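Local coordinates for protein ethylbenzene dehydrogenase alpha-subunit (Aromatoleum aromaticum, PDB 2IVF) that is the molybdopterin-containing subunit of a dehydrogenase, carrying an iron/sulfur cluster and a molybdenum atom with two pterin guanosine dinucleotide cofactors, at residues R69-W74 against Y97-I102. Residues are numbered along the deposited sequence; the frame is centred on the assembly and turned at random.
Sequences RKEWKW and YVRNGI
Bonds from the Arg99 guanidinium to two loop carbonyls and a T-shaped aromatic pair join Arg99 and Tyr97, on the middle strand of a three-stranded antiparallel sheet, to Glu71, Lys73 and Trp74 in the loop leading into strand 76-80. The Arg99 chain runs extended from CG to NE, and both carbonyl oxygens lie near the guanidinium plane. The bond from Arg99 NH1 to Lys73 O (2.9 Å) is fairly straight at 165°; that from Arg99 NH1 to Glu71 O (2.8 Å) is more bent, with the donor above the carbonyl plane. Arg99 NH2 adds a salt bridge to Glu71 OE1, its hydrogen bond weak at 3.4 Å, the Glu71 chain bending at chi2 (-75°) and crossing the arginine at about a right angle. The edge of the Tyr97 ring meets one face of Trp74: Tyr97 CD2 sits over the indole, 3.6 Å from Trp74 CD2, its ring plane at 80° to the six-membered ring of Trp74. Trp74 CZ3 in turn lies over the Trp72 ring. Tyr97 OH and Trp72 NE1 hydrogen-bond to Pro348 O and Thr350 O of the beta-subunit, placing this aromatic cluster at the subunit interface. The loop thus packs, through Tyr97 and Arg99, on the strand side of a beta-hairpin closed by the type I' turn Arg99-Ile102.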
loop_
_atom_site.group_PDB
_atom_site.type_symbol
_atom_site.label_atom_id
_atom_site.label_comp_id
_atom_site.label_asym_id
_atom_site.label_seq_id
_atom_site.Cartn_x
_atom_site.Cartn_y
_atom_site.Cartn_z
ATOM N N ARG A 69 -6.332 -28.340 -7.955
ATOM C CA ARG A 69 -5.764 -29.098 -6.840
ATOM C C ARG A 69 -4.255 -29.280 -6.974
ATOM O O ARG A 69 -3.547 -29.171 -5.977
ATOM C CB ARG A 69 -6.455 -30.451 -6.705
ATOM C CG ARG A 69 -7.850 -30.358 -6.234
ATOM C CD ARG A 69 -8.375 -31.707 -5.839
ATOM N NE ARG A 69 -9.812 -31.617 -5.600
ATOM C CZ ARG A 69 -10.761 -32.141 -6.353
ATOM N NH1 ARG A 69 -10.482 -32.869 -7.427
ATOM N NH2 ARG A 69 -12.016 -31.943 -6.014
ATOM N N LYS A 70 -3.779 -29.501 -8.211
ATOM C CA LYS A 70 -2.354 -29.417 -8.563
ATOM C C LYS A 70 -1.617 -28.189 -8.064
ATOM O O LYS A 70 -0.458 -28.276 -7.761
ATOM C CB LYS A 70 -2.136 -29.474 -10.100
ATOM C CG LYS A 70 -1.959 -30.877 -10.654
ATOM C CD LYS A 70 -1.288 -30.920 -12.062
ATOM C CE LYS A 70 -1.254 -32.375 -12.606
ATOM N NZ LYS A 70 -0.305 -32.615 -13.772
ATOM N N GLU A 71 -2.257 -27.031 -8.034
ATOM C CA GLU A 71 -1.573 -25.812 -7.643
ATOM C C GLU A 71 -1.442 -25.660 -6.127
ATOM O O GLU A 71 -0.575 -24.914 -5.645
ATOM C CB GLU A 71 -2.324 -24.594 -8.162
ATOM C CG GLU A 71 -2.177 -24.400 -9.655
ATOM C CD GLU A 71 -0.807 -23.858 -10.025
ATOM O OE1 GLU A 71 -0.066 -23.371 -9.129
ATOM O OE2 GLU A 71 -0.477 -23.947 -11.212
ATOM N N TRP A 72 -2.330 -26.313 -5.396
ATOM C CA TRP A 72 -2.432 -26.162 -3.949
ATOM C C TRP A 72 -1.533 -27.259 -3.317
ATOM O O TRP A 72 -1.988 -28.234 -2.686
ATOM C CB TRP A 72 -3.913 -26.229 -3.501
ATOM C CG TRP A 72 -4.067 -25.940 -2.085
ATOM C CD1 TRP A 72 -4.516 -26.794 -1.142
ATOM C CD2 TRP A 72 -3.678 -24.755 -1.403
ATOM N NE1 TRP A 72 -4.467 -26.215 0.075
ATOM C CE2 TRP A 72 -3.940 -24.968 -0.037
ATOM C CE3 TRP A 72 -3.148 -23.508 -1.811
ATOM C CZ2 TRP A 72 -3.717 -23.985 0.939
ATOM C CZ3 TRP A 72 -2.892 -22.551 -0.834
ATOM C CH2 TRP A 72 -3.155 -22.810 0.521
ATOM N N LYS A 73 -0.237 -27.065 -3.529
ATOM C CA LYS A 73 0.803 -28.006 -3.142
ATOM C C LYS A 73 2.074 -27.206 -2.930
ATOM O O LYS A 73 2.255 -26.168 -3.538
ATOM C CB LYS A 73 1.037 -29.030 -4.251
ATOM C CG LYS A 73 -0.077 -29.994 -4.321
ATOM C CD LYS A 73 0.042 -30.909 -5.455
ATOM C CE LYS A 73 -1.231 -31.716 -5.607
ATOM N NZ LYS A 73 -1.067 -33.048 -5.002
ATOM N N TRP A 74 2.943 -27.684 -2.057
ATOM C CA TRP A 74 4.175 -26.979 -1.754
ATOM C C TRP A 74 5.090 -27.951 -1.028
ATOM O O TRP A 74 4.670 -29.050 -0.678
ATOM C CB TRP A 74 3.914 -25.749 -0.894
ATOM C CG TRP A 74 3.197 -26.032 0.348
ATOM C CD1 TRP A 74 3.751 -26.413 1.546
ATOM C CD2 TRP A 74 1.760 -25.983 0.569
ATOM N NE1 TRP A 74 2.754 -26.628 2.474
ATOM C CE2 TRP A 74 1.536 -26.346 1.916
ATOM C CE3 TRP A 74 0.654 -25.673 -0.237
ATOM C CZ2 TRP A 74 0.260 -26.422 2.465
ATOM C CZ3 TRP A 74 -0.624 -25.732 0.330
ATOM C CH2 TRP A 74 -0.808 -26.083 1.657
ATOM N N TYR A 97 5.587 -20.071 1.745
ATOM C CA TYR A 97 5.422 -21.397 1.120
ATOM C C TYR A 97 6.479 -21.579 0.060
ATOM O O TYR A 97 6.551 -20.808 -0.883
ATOM C CB TYR A 97 4.066 -21.547 0.437
ATOM C CG TYR A 97 2.885 -21.464 1.338
ATOM C CD1 TYR A 97 2.418 -20.227 1.776
ATOM C CD2 TYR A 97 2.180 -22.604 1.676
ATOM C CE1 TYR A 97 1.328 -20.128 2.560
ATOM C CE2 TYR A 97 1.033 -22.530 2.496
ATOM C CZ TYR A 97 0.622 -21.283 2.922
ATOM O OH TYR A 97 -0.471 -21.160 3.718
ATOM N N VAL A 98 7.325 -22.580 0.252
ATOM C CA VAL A 98 8.456 -22.797 -0.633
ATOM C C VAL A 98 8.160 -24.029 -1.452
ATOM O O VAL A 98 7.718 -25.030 -0.919
ATOM C CB VAL A 98 9.752 -23.018 0.164
ATOM C CG1 VAL A 98 10.913 -23.468 -0.770
ATOM C CG2 VAL A 98 10.100 -21.785 0.971
ATOM N N ARG A 99 8.400 -23.961 -2.750
ATOM C CA ARG A 99 8.424 -25.158 -3.503
ATOM C C ARG A 99 9.426 -25.098 -4.637
ATOM O O ARG A 99 9.749 -24.028 -5.157
ATOM C CB ARG A 99 7.022 -25.561 -3.954
ATOM C CG ARG A 99 6.387 -24.649 -4.873
ATOM C CD ARG A 99 4.952 -25.093 -5.139
ATOM N NE ARG A 99 4.500 -24.376 -6.302
ATOM C CZ ARG A 99 3.246 -24.257 -6.720
ATOM N NH1 ARG A 99 2.219 -24.808 -6.062
ATOM N NH2 ARG A 99 3.041 -23.548 -7.828
ATOM N N ASN A 100 9.980 -26.269 -4.942
ATOM C CA ASN A 100 11.028 -26.351 -5.942
ATOM C C ASN A 100 12.123 -25.337 -5.607
ATOM O O ASN A 100 12.635 -24.689 -6.494
ATOM C CB ASN A 100 10.423 -26.060 -7.327
ATOM C CG ASN A 100 9.233 -26.984 -7.665
ATOM O OD1 ASN A 100 9.249 -28.172 -7.344
ATOM N ND2 ASN A 100 8.212 -26.435 -8.329
ATOM N N GLY A 101 12.449 -25.182 -4.321
ATOM C CA GLY A 101 13.520 -24.276 -3.867
ATOM C C GLY A 101 13.281 -22.774 -4.035
ATOM O O GLY A 101 14.206 -21.983 -3.961
ATOM N N ILE A 102 12.024 -22.382 -4.233
ATOM C CA ILE A 102 11.655 -21.014 -4.535
ATOM C C ILE A 102 10.495 -20.606 -3.615
ATOM O O ILE A 102 9.654 -21.450 -3.272
ATOM C CB ILE A 102 11.259 -20.977 -6.053
ATOM C CG1 ILE A 102 12.524 -21.163 -6.921
ATOM C CG2 ILE A 102 10.572 -19.771 -6.459
ATOM C CD1 ILE A 102 13.651 -20.235 -6.575
#